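Local coordinates for DUF3845 domain-containing protein (Bacteroides thetaiotaomicron VPI-5482, PDB 3GF6) that is of unknown function but is a bacterial lipoprotein with an all-beta fold, assigned to a domain family of unknown function, at residues P49-L63 with F190-N203. Sequence-based numbering, arbitrary orientation. Where two conformers were deposited one is given.
With EDO (1,2-ethanediol), chain E.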
ATOM      1  N   PRO A  49      10.604   1.550  19.018  1.00 12.92           N
ATOM      2  CA  PRO A  49      11.133   2.302  20.137  1.00 13.76           C
ATOM      3  C   PRO A  49      10.608   1.734  21.452  1.00 15.58           C
ATOM      4  O   PRO A  49       9.535   1.125  21.495  1.00 15.50           O
ATOM      5  CB  PRO A  49      10.630   3.722  19.919  1.00 14.85           C
ATOM      6  CG  PRO A  49       9.876   3.711  18.605  1.00 19.26           C
ATOM      7  CD  PRO A  49       9.551   2.292  18.305  1.00 13.64           C
ATOM      8  N   ASN A  50      11.452   1.847  22.453  1.00 10.96           N
ATOM      9  CA  ASN A  50      11.131   1.536  23.840  1.00 14.38           C
ATOM     10  C   ASN A  50      10.980   0.065  24.168  1.00 13.89           C
ATOM     11  O   ASN A  50      10.669  -0.254  25.321  1.00 11.45           O
ATOM     12  CB  ASN A  50       9.866   2.320  24.274  1.00 13.64           C
ATOM     13  CG  ASN A  50      10.108   3.829  24.304  1.00 17.52           C
ATOM     14  OD1 ASN A  50      11.226   4.268  24.575  1.00 18.72           O
ATOM     15  ND2 ASN A  50       9.067   4.615  24.091  1.00 15.33           N
ATOM     16  N   ASP A  51      11.225  -0.818  23.193  1.00 13.10           N
ATOM     17  CA  ASP A  51      11.097  -2.269  23.406  1.00 13.34           C
ATOM     18  C   ASP A  51      12.161  -3.003  22.559  1.00 13.12           C
ATOM     19  O   ASP A  51      12.056  -3.093  21.346  1.00 14.27           O
ATOM     20  CB  ASP A  51       9.698  -2.733  23.026  1.00 12.53           C
ATOM     21  CG  ASP A  51       9.492  -4.225  23.212  1.00 12.86           C
ATOM     22  OD1 ASP A  51      10.420  -4.898  23.683  1.00 12.90           O
ATOM     23  OD2 ASP A  51       8.374  -4.706  22.957  1.00 14.13           O
ATOM     24  N   PRO A  52      13.168  -3.522  23.222  1.00 12.76           N
ATOM     25  CA  PRO A  52      14.240  -4.200  22.514  1.00 15.42           C
ATOM     26  C   PRO A  52      14.046  -5.700  22.269  1.00 14.74           C
ATOM     27  O   PRO A  52      15.004  -6.363  21.890  1.00 13.48           O
ATOM     28  CB  PRO A  52      15.445  -3.969  23.410  1.00 15.78           C
ATOM     29  CG  PRO A  52      15.045  -3.101  24.464  1.00 17.85           C
ATOM     30  CD  PRO A  52      13.564  -3.168  24.584  1.00 15.84           C
ATOM     31  N   THR A  53      12.819  -6.201  22.418  1.00 12.21           N
ATOM     32  CA  THR A  53      12.504  -7.613  22.227  1.00 12.47           C
ATOM     33  C   THR A  53      12.857  -7.991  20.787  1.00 11.56           C
ATOM     34  O   THR A  53      12.537  -7.256  19.840  1.00 12.56           O
ATOM     35  CB  THR A  53      11.006  -7.848  22.476  1.00 12.35           C
ATOM     36  OG1 THR A  53      10.660  -7.413  23.804  1.00 13.54           O
ATOM     37  CG2 THR A  53      10.597  -9.329  22.269  1.00 17.25           C
ATOM     38  N   LEU A  54      13.510  -9.134  20.654  1.00 10.34           N
ATOM     39  CA  LEU A  54      13.960  -9.609  19.363  1.00 10.25           C
ATOM     40  C   LEU A  54      12.836 -10.314  18.621  1.00  9.80           C
ATOM     41  O   LEU A  54      11.963 -10.962  19.218  1.00 12.51           O
ATOM     42  CB  LEU A  54      15.101 -10.619  19.546  1.00 12.71           C
ATOM     43  CG  LEU A  54      16.294 -10.128  20.353  1.00 17.27           C
ATOM     44  CD1 LEU A  54      17.346 -11.216  20.462  1.00 18.99           C
ATOM     45  CD2 LEU A  54      16.871  -8.863  19.735  1.00 15.03           C
ATOM     46  N   GLY A  55      12.914 -10.216  17.314  1.00 11.42           N
ATOM     47  CA  GLY A  55      12.325 -11.215  16.424  1.00 14.59           C
ATOM     48  C   GLY A  55      11.134 -10.833  15.556  1.00 13.33           C
ATOM     49  O   GLY A  55      10.666 -11.670  14.781  1.00 14.89           O
ATOM     50  N   LYS A  56      10.612  -9.626  15.698  1.00 12.73           N
ATOM     51  CA  LYS A  56       9.425  -9.225  14.941  1.00 11.32           C
ATOM     52  C   LYS A  56       9.408  -7.733  14.626  1.00  9.65           C
ATOM     53  O   LYS A  56       9.665  -6.909  15.502  1.00 13.63           O
ATOM     54  CB  LYS A  56       8.189  -9.583  15.768  1.00 11.50           C
ATOM     55  CG  LYS A  56       6.860  -9.442  15.084  1.00 14.04           C
ATOM     56  CD  LYS A  56       5.809  -9.995  16.087  1.00 22.62           C
ATOM     57  CE  LYS A  56       4.418  -9.469  15.903  1.00 28.33           C
ATOM     58  NZ  LYS A  56       3.646  -9.813  17.190  1.00 22.14           N
ATOM     59  N   LEU A  57       9.105  -7.419  13.377  1.00 12.56           N
ATOM     60  CA  LEU A  57       8.918  -6.029  12.932  1.00  8.53           C
ATOM     61  C   LEU A  57       7.671  -5.911  12.054  1.00 10.38           C
ATOM     62  O   LEU A  57       7.672  -6.372  10.900  1.00 11.81           O
ATOM     63  CB  LEU A  57      10.155  -5.560  12.178  1.00  9.14           C
ATOM     64  CG  LEU A  57      11.501  -5.586  12.911  1.00  9.24           C
ATOM     65  CD1 LEU A  57      12.631  -5.432  11.874  1.00  8.85           C
ATOM     66  CD2 LEU A  57      11.571  -4.494  13.967  1.00  8.68           C
ATOM     67  N   THR A  58       6.649  -5.261  12.590  1.00  8.25           N
ATOM     68  CA  THR A  58       5.370  -5.047  11.879  1.00  8.72           C
ATOM     69  C   THR A  58       5.330  -3.578  11.455  1.00 11.54           C
ATOM     70  O   THR A  58       5.468  -2.670  12.307  1.00  8.95           O
ATOM     71  CB  THR A  58       4.197  -5.388  12.755  1.00  9.68           C
ATOM     72  OG1 THR A  58       4.389  -6.699  13.317  1.00 10.37           O
ATOM     73  CG2 THR A  58       2.918  -5.324  11.907  1.00  8.98           C
ATOM     74  N   PHE A  59       5.171  -3.328  10.149  1.00  9.28           N
ATOM     75  CA  PHE A  59       5.160  -1.953   9.645  1.00 10.14           C
ATOM     76  C   PHE A  59       4.382  -1.810   8.391  1.00 11.69           C
ATOM     77  O   PHE A  59       4.069  -2.815   7.730  1.00  8.82           O
ATOM     78  CB  PHE A  59       6.582  -1.376   9.473  1.00  8.79           C
ATOM     79  CG  PHE A  59       7.488  -2.210   8.632  1.00  8.98           C
ATOM     80  CD1 PHE A  59       7.484  -2.127   7.240  1.00 11.68           C
ATOM     81  CD2 PHE A  59       8.348  -3.099   9.227  1.00 11.01           C
ATOM     82  CE1 PHE A  59       8.340  -2.976   6.486  1.00  9.92           C
ATOM     83  CE2 PHE A  59       9.196  -3.906   8.477  1.00 12.03           C
ATOM     84  CZ  PHE A  59       9.201  -3.824   7.117  1.00 12.20           C
HETATM   85  N   MSE A  60       4.005  -0.562   8.082  1.00 10.80           N
HETATM   86  CA  MSE A  60       3.287  -0.312   6.879  1.00 10.94           C
HETATM   87  C   MSE A  60       3.957   0.787   6.060  1.00 10.41           C
HETATM   88  O   MSE A  60       4.783   1.550   6.566  1.00 12.31           O
HETATM   89  CB  MSE A  60       1.802  -0.001   7.158  1.00 11.80           C
HETATM   90  CG  MSE A  60       1.621   1.219   7.897  1.00 14.00           C
HETATM   91 SE   MSE A  60       1.279   2.763   6.736  0.85 11.64          SE
HETATM   92  CE  MSE A  60       0.762   3.742   8.334  1.00 10.41           C
ATOM     93  N   ILE A  61       3.596   0.795   4.778  1.00 11.11           N
ATOM     94  CA  ILE A  61       4.183   1.727   3.822  1.00 10.12           C
ATOM     95  C   ILE A  61       3.063   2.615   3.295  1.00 10.93           C
ATOM     96  O   ILE A  61       1.994   2.146   2.829  1.00 12.94           O
ATOM     97  CB  ILE A  61       4.857   1.009   2.628  1.00  9.93           C
ATOM     98  CG1 ILE A  61       5.894  -0.005   3.096  1.00 14.37           C
ATOM     99  CG2 ILE A  61       5.466   2.062   1.640  1.00 10.02           C
ATOM    100  CD1 ILE A  61       6.994   0.581   3.940  1.00 11.14           C
ATOM    101  N   ASP A  62       3.289   3.927   3.368  1.00 11.39           N
ATOM    102  CA  ASP A  62       2.432   4.896   2.661  1.00 11.52           C
ATOM    103  C   ASP A  62       2.982   4.959   1.245  1.00 14.78           C
ATOM    104  O   ASP A  62       4.129   5.368   1.036  1.00 14.85           O
ATOM    105  CB  ASP A  62       2.488   6.302   3.282  1.00 12.97           C
ATOM    106  CG  ASP A  62       1.742   6.400   4.623  1.00 20.07           C
ATOM    107  OD1 ASP A  62       1.080   5.450   5.072  1.00 25.87           O
ATOM    108  OD2 ASP A  62       1.850   7.451   5.265  1.00 25.47           O
ATOM    109  N   LEU A  63       2.172   4.571   0.267  1.00 12.54           N
ATOM    110  CA  LEU A  63       2.639   4.431  -1.118  1.00 12.64           C
ATOM    111  C   LEU A  63       2.470   5.746  -1.867  1.00 13.51           C
ATOM    112  O   LEU A  63       1.372   6.313  -1.933  1.00 14.08           O
ATOM    113  CB  LEU A  63       1.879   3.334  -1.840  1.00 13.42           C
ATOM    114  CG  LEU A  63       2.233   1.914  -1.358  1.00 13.24           C
ATOM    115  CD1 LEU A  63       1.140   0.992  -1.925  1.00 10.84           C
ATOM    116  CD2 LEU A  63       3.610   1.493  -1.795  1.00 13.89           C
ATOM    117  N   PHE A 190      -4.135   3.640   0.198  1.00 10.98           N
ATOM    118  CA  PHE A 190      -3.258   2.779  -0.656  1.00  9.57           C
ATOM    119  C   PHE A 190      -1.957   2.557   0.072  1.00 10.51           C
ATOM    120  O   PHE A 190      -1.208   3.503   0.322  1.00 11.08           O
ATOM    121  CB  PHE A 190      -3.101   3.395  -2.042  1.00 11.21           C
ATOM    122  CG  PHE A 190      -2.372   2.545  -3.040  1.00 11.43           C
ATOM    123  CD1 PHE A 190      -2.629   1.169  -3.177  1.00 13.55           C
ATOM    124  CD2 PHE A 190      -1.466   3.151  -3.921  1.00 12.74           C
ATOM    125  CE1 PHE A 190      -1.933   0.397  -4.141  1.00 12.93           C
ATOM    126  CE2 PHE A 190      -0.773   2.393  -4.858  1.00 15.54           C
ATOM    127  CZ  PHE A 190      -1.006   1.018  -4.960  1.00 10.56           C
ATOM    128  N   ASN A 191      -1.756   1.308   0.513  1.00 10.78           N
ATOM    129  CA  ASN A 191      -0.662   0.958   1.405  1.00 10.21           C
ATOM    130  C   ASN A 191      -0.131  -0.441   1.159  1.00 11.92           C
ATOM    131  O   ASN A 191      -0.798  -1.270   0.535  1.00 10.52           O
ATOM    132  CB  ASN A 191      -1.069   1.006   2.888  1.00  8.74           C
ATOM    133  CG  ASN A 191      -1.577   2.356   3.325  1.00 13.12           C
ATOM    134  OD1 ASN A 191      -0.829   3.199   3.897  1.00 15.33           O
ATOM    135  ND2 ASN A 191      -2.856   2.584   3.086  1.00  6.36           N
ATOM    136  N   LEU A 192       1.081  -0.675   1.646  1.00 10.26           N
ATOM    137  CA  LEU A 192       1.586  -2.019   1.910  1.00 10.40           C
ATOM    138  C   LEU A 192       1.541  -2.273   3.418  1.00 11.18           C
ATOM    139  O   LEU A 192       1.875  -1.388   4.232  1.00 13.36           O
ATOM    140  CB  LEU A 192       3.025  -2.219   1.448  1.00 11.96           C
ATOM    141  CG  LEU A 192       3.344  -2.054  -0.036  1.00 16.09           C
ATOM    142  CD1 LEU A 192       4.857  -2.295  -0.287  1.00 12.10           C
ATOM    143  CD2 LEU A 192       2.541  -3.001  -0.862  1.00 16.22           C
ATOM    144  N   PHE A 193       1.131  -3.473   3.789  1.00 10.36           N
ATOM    145  CA  PHE A 193       1.177  -3.954   5.166  1.00 11.36           C
ATOM    146  C   PHE A 193       2.138  -5.147   5.232  1.00  9.06           C
ATOM    147  O   PHE A 193       2.032  -6.064   4.388  1.00  9.90           O
ATOM    148  CB  PHE A 193      -0.254  -4.318   5.634  1.00 11.88           C
ATOM    149  CG  PHE A 193      -1.158  -3.120   5.760  1.00 12.12           C
ATOM    150  CD1 PHE A 193      -1.116  -2.303   6.872  1.00  9.38           C
ATOM    151  CD2 PHE A 193      -2.081  -2.836   4.798  1.00  9.21           C
ATOM    152  CE1 PHE A 193      -1.884  -1.187   6.960  1.00 12.86           C
ATOM    153  CE2 PHE A 193      -2.889  -1.731   4.894  1.00 11.17           C
ATOM    154  CZ  PHE A 193      -2.836  -0.926   6.016  1.00 12.73           C
ATOM    155  N   ILE A 194       3.120  -5.064   6.138  1.00  9.50           N
ATOM    156  CA  ILE A 194       4.239  -6.005   6.205  1.00 10.24           C
ATOM    157  C   ILE A 194       4.478  -6.493   7.626  1.00 11.13           C
ATOM    158  O   ILE A 194       4.297  -5.748   8.591  1.00 11.67           O
ATOM    159  CB  ILE A 194       5.557  -5.357   5.639  1.00  7.82           C
ATOM    160  CG1 ILE A 194       5.406  -5.063   4.163  1.00 11.85           C
ATOM    161  CG2 ILE A 194       6.805  -6.308   5.853  1.00 10.75           C
ATOM    162  CD1 ILE A 194       6.370  -3.947   3.679  1.00 13.20           C
ATOM    163  N   ASN A 195       4.913  -7.746   7.776  1.00  9.57           N
ATOM    164  CA  ASN A 195       5.491  -8.187   9.030  1.00 10.86           C
ATOM    165  C   ASN A 195       6.739  -9.010   8.717  1.00 11.91           C
ATOM    166  O   ASN A 195       6.709  -9.834   7.833  1.00 11.11           O
ATOM    167  CB  ASN A 195       4.544  -9.053   9.866  1.00 10.96           C
ATOM    168  CG  ASN A 195       5.149  -9.414  11.224  1.00 13.79           C
ATOM    169  OD1 ASN A 195       5.633  -8.529  11.944  1.00 13.76           O
ATOM    170  ND2 ASN A 195       5.193 -10.720  11.552  1.00 11.95           N
ATOM    171  N   LEU A 196       7.829  -8.727   9.395  1.00 10.21           N
ATOM    172  CA  LEU A 196       9.030  -9.584   9.291  1.00 11.08           C
ATOM    173  C   LEU A 196       9.230 -10.382  10.567  1.00 13.78           C
ATOM    174  O   LEU A 196       8.997  -9.892  11.664  1.00 10.71           O
ATOM    175  CB  LEU A 196      10.292  -8.749   9.069  1.00 12.37           C
ATOM    176  CG  LEU A 196      10.232  -7.619   8.039  1.00 12.89           C
ATOM    177  CD1 LEU A 196      11.551  -6.783   8.031  1.00 11.69           C
ATOM    178  CD2 LEU A 196       9.913  -8.149   6.646  1.00  9.33           C
ATOM    179  N   ALA A 197       9.680 -11.624  10.401  1.00 13.20           N
ATOM    180  CA  ALA A 197      10.066 -12.502  11.506  1.00 14.40           C
ATOM    181  C   ALA A 197      11.547 -12.779  11.363  1.00 14.54           C
ATOM    182  O   ALA A 197      12.055 -12.944  10.257  1.00 15.31           O
ATOM    183  CB  ALA A 197       9.216 -13.810  11.475  1.00 14.31           C
ATOM    184  N   GLY A 198      12.279 -12.775  12.480  1.00 13.80           N
ATOM    185  CA  GLY A 198      13.728 -12.889  12.431  1.00 14.16           C
ATOM    186  C   GLY A 198      14.361 -13.122  13.793  1.00 13.65           C
ATOM    187  O   GLY A 198      13.692 -13.507  14.757  1.00 14.05           O
ATOM    188  N   GLN A 199      15.663 -12.904  13.853  1.00 17.15           N
ATOM    189  CA  GLN A 199      16.433 -13.235  15.062  1.00 21.01           C
ATOM    190  C   GLN A 199      16.966 -12.008  15.804  1.00 20.48           C
ATOM    191  O   GLN A 199      17.529 -12.146  16.887  1.00 19.02           O
ATOM    192  CB  GLN A 199      17.626 -14.138  14.715  1.00 23.20           C
ATOM    193  CG  GLN A 199      17.311 -15.345  13.834  1.00 28.58           C
ATOM    194  CD  GLN A 199      16.062 -16.073  14.253  1.00 32.74           C
ATOM    195  OE1 GLN A 199      15.136 -16.258  13.446  1.00 42.08           O
ATOM    196  NE2 GLN A 199      16.002 -16.466  15.514  1.00 33.94           N
ATOM    197  N   LYS A 200      16.802 -10.818  15.226  1.00 18.09           N
ATOM    198  CA  LYS A 200      17.386  -9.600  15.773  1.00 15.94           C
ATOM    199  C   LYS A 200      16.303  -8.583  16.211  1.00 16.27           C
ATOM    200  O   LYS A 200      15.110  -8.875  16.226  1.00 12.46           O
ATOM    201  CB  LYS A 200      18.350  -8.995  14.733  1.00 18.27           C
ATOM    202  CG  LYS A 200      19.542  -9.930  14.364  1.00 25.00           C
ATOM    203  CD  LYS A 200      20.489 -10.095  15.537  1.00 29.69           C
ATOM    204  CE  LYS A 200      21.677 -10.992  15.214  1.00 38.44           C
ATOM    205  NZ  LYS A 200      22.122 -11.757  16.411  1.00 45.46           N
ATOM    206  N   ARG A 201      16.741  -7.370  16.549  1.00 14.66           N
ATOM    207  CA  ARG A 201      15.852  -6.335  17.058  1.00 15.74           C
ATOM    208  C   ARG A 201      15.500  -5.331  15.973  1.00 15.49           C
ATOM    209  O   ARG A 201      14.463  -4.700  16.040  1.00 15.31           O
ATOM    210  CB  ARG A 201      16.587  -5.604  18.196  1.00 16.27           C
ATOM    211  CG  ARG A 201      15.799  -4.672  19.066  1.00 19.47           C
ATOM    212  CD  ARG A 201      15.885  -3.251  18.537  1.00 21.84           C
ATOM    213  NE  ARG A 201      14.977  -2.328  19.193  1.00 22.56           N
ATOM    214  CZ  ARG A 201      15.365  -1.411  20.057  1.00 23.50           C
ATOM    215  NH1 ARG A 201      16.644  -1.320  20.402  1.00 16.90           N
ATOM    216  NH2 ARG A 201      14.483  -0.583  20.590  1.00 19.48           N
ATOM    217  N   GLU A 202      16.382  -5.143  14.993  1.00 12.87           N
ATOM    218  CA  GLU A 202      16.126  -4.155  13.933  0.50 13.77           C
ATOM    219  C   GLU A 202      16.491  -4.715  12.576  1.00 13.35           C
ATOM    220  O   GLU A 202      17.196  -5.715  12.491  1.00 12.13           O
ATOM    221  CB  GLU A 202      16.935  -2.878  14.192  0.50 13.99           C
ATOM    222  CG  GLU A 202      18.455  -3.040  14.108  0.50 16.38           C
ATOM    223  CD  GLU A 202      19.085  -3.613  15.375  0.50 19.36           C
ATOM    224  OE1 GLU A 202      18.968  -2.980  16.444  0.50 19.47           O
ATOM    225  OE2 GLU A 202      19.699  -4.693  15.299  0.50 20.21           O
ATOM    226  N   ASN A 203      16.029  -4.045  11.524  1.00 11.92           N
ATOM    227  CA  ASN A 203      16.500  -4.369  10.189  1.00 14.89           C
ATOM    228  C   ASN A 203      16.482  -3.164   9.281  1.00 15.16           C
ATOM    229  O   ASN A 203      15.584  -2.332   9.353  1.00 12.86           O
ATOM    230  CB  ASN A 203      15.681  -5.460   9.524  1.00 17.58           C
ATOM    231  CG  ASN A 203      16.384  -6.011   8.277  1.00 23.71           C
ATOM    232  OD1 ASN A 203      15.819  -5.955   7.169  1.00 19.86           O
ATOM    233  ND2 ASN A 203      17.662  -6.466   8.445  1.00 15.65           N
TER
HETATM  234  C1  EDO E   4      13.507 -11.840  23.276  1.00 33.01           C
HETATM  235  O1  EDO E   4      14.154 -10.626  23.032  1.00 28.37           O
HETATM  236  C2  EDO E   4      13.492 -12.026  24.771  1.00 39.45           C
HETATM  237  O2  EDO E   4      12.190 -11.674  25.227  1.00 48.50           O
HETATM  238  O   HOH W   1      -0.440   6.332   0.943  1.00 28.72           O
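Arg201 lays one face of its guanidinium over Pro52, whose CA sits 3.8 Å above the plane. CG lies anti to the backbone N (chi1 -168°), and a bend at chi2 turns the chain along the 49-54 loop. CG packs against Pro52 O and CB against Leu54 CD2, while NH2 hydrogen-bonds Tyr48 O. Replacing Arg201 with alanine would probably leave Tyr48 O without this donor and the Pro52 side of the loop without its flat cover. Within this loop Asp51 OD1 accepts from Thr53 N, an Asx turn, and also from Thr53 OG1.

Beyond the loop, 56-62 and 190-198 pair antiparallel. Leu57 and Leu196 exchange two backbone bonds, 3.0 Å from Leu57 N to Leu196 O and 2.8 Å from Leu196 N to Leu57 O. On the side of Leu57, Phe59 and Ile61, the side chains are apolar. Leu196 CD1 meets the edge of the Phe59 ring at CE2, 3.7 Å away. Ile194 CD1 lies 3.6 Å from Phe59 CE1. Val205 and Leu207 of strand 203-219 pack against this side. At the far end Leu63 CD1 stands over the centre of the Phe190 ring, 3.6 Å from its centroid.

The other side carries a buried polar pair. Thr58 OG1 donates to Asn195 OD1 (2.6 Å) from above the amide plane, and Asn195 ND2 bonds Asp132 OD2, so both ends of the amide are held. Strand 82-85 continues the sheet beyond 56-62, and strand 129-139 beyond 190-198, so this is an interior antiparallel ladder of a beta-sandwich, with its apolar side turned to the second sheet.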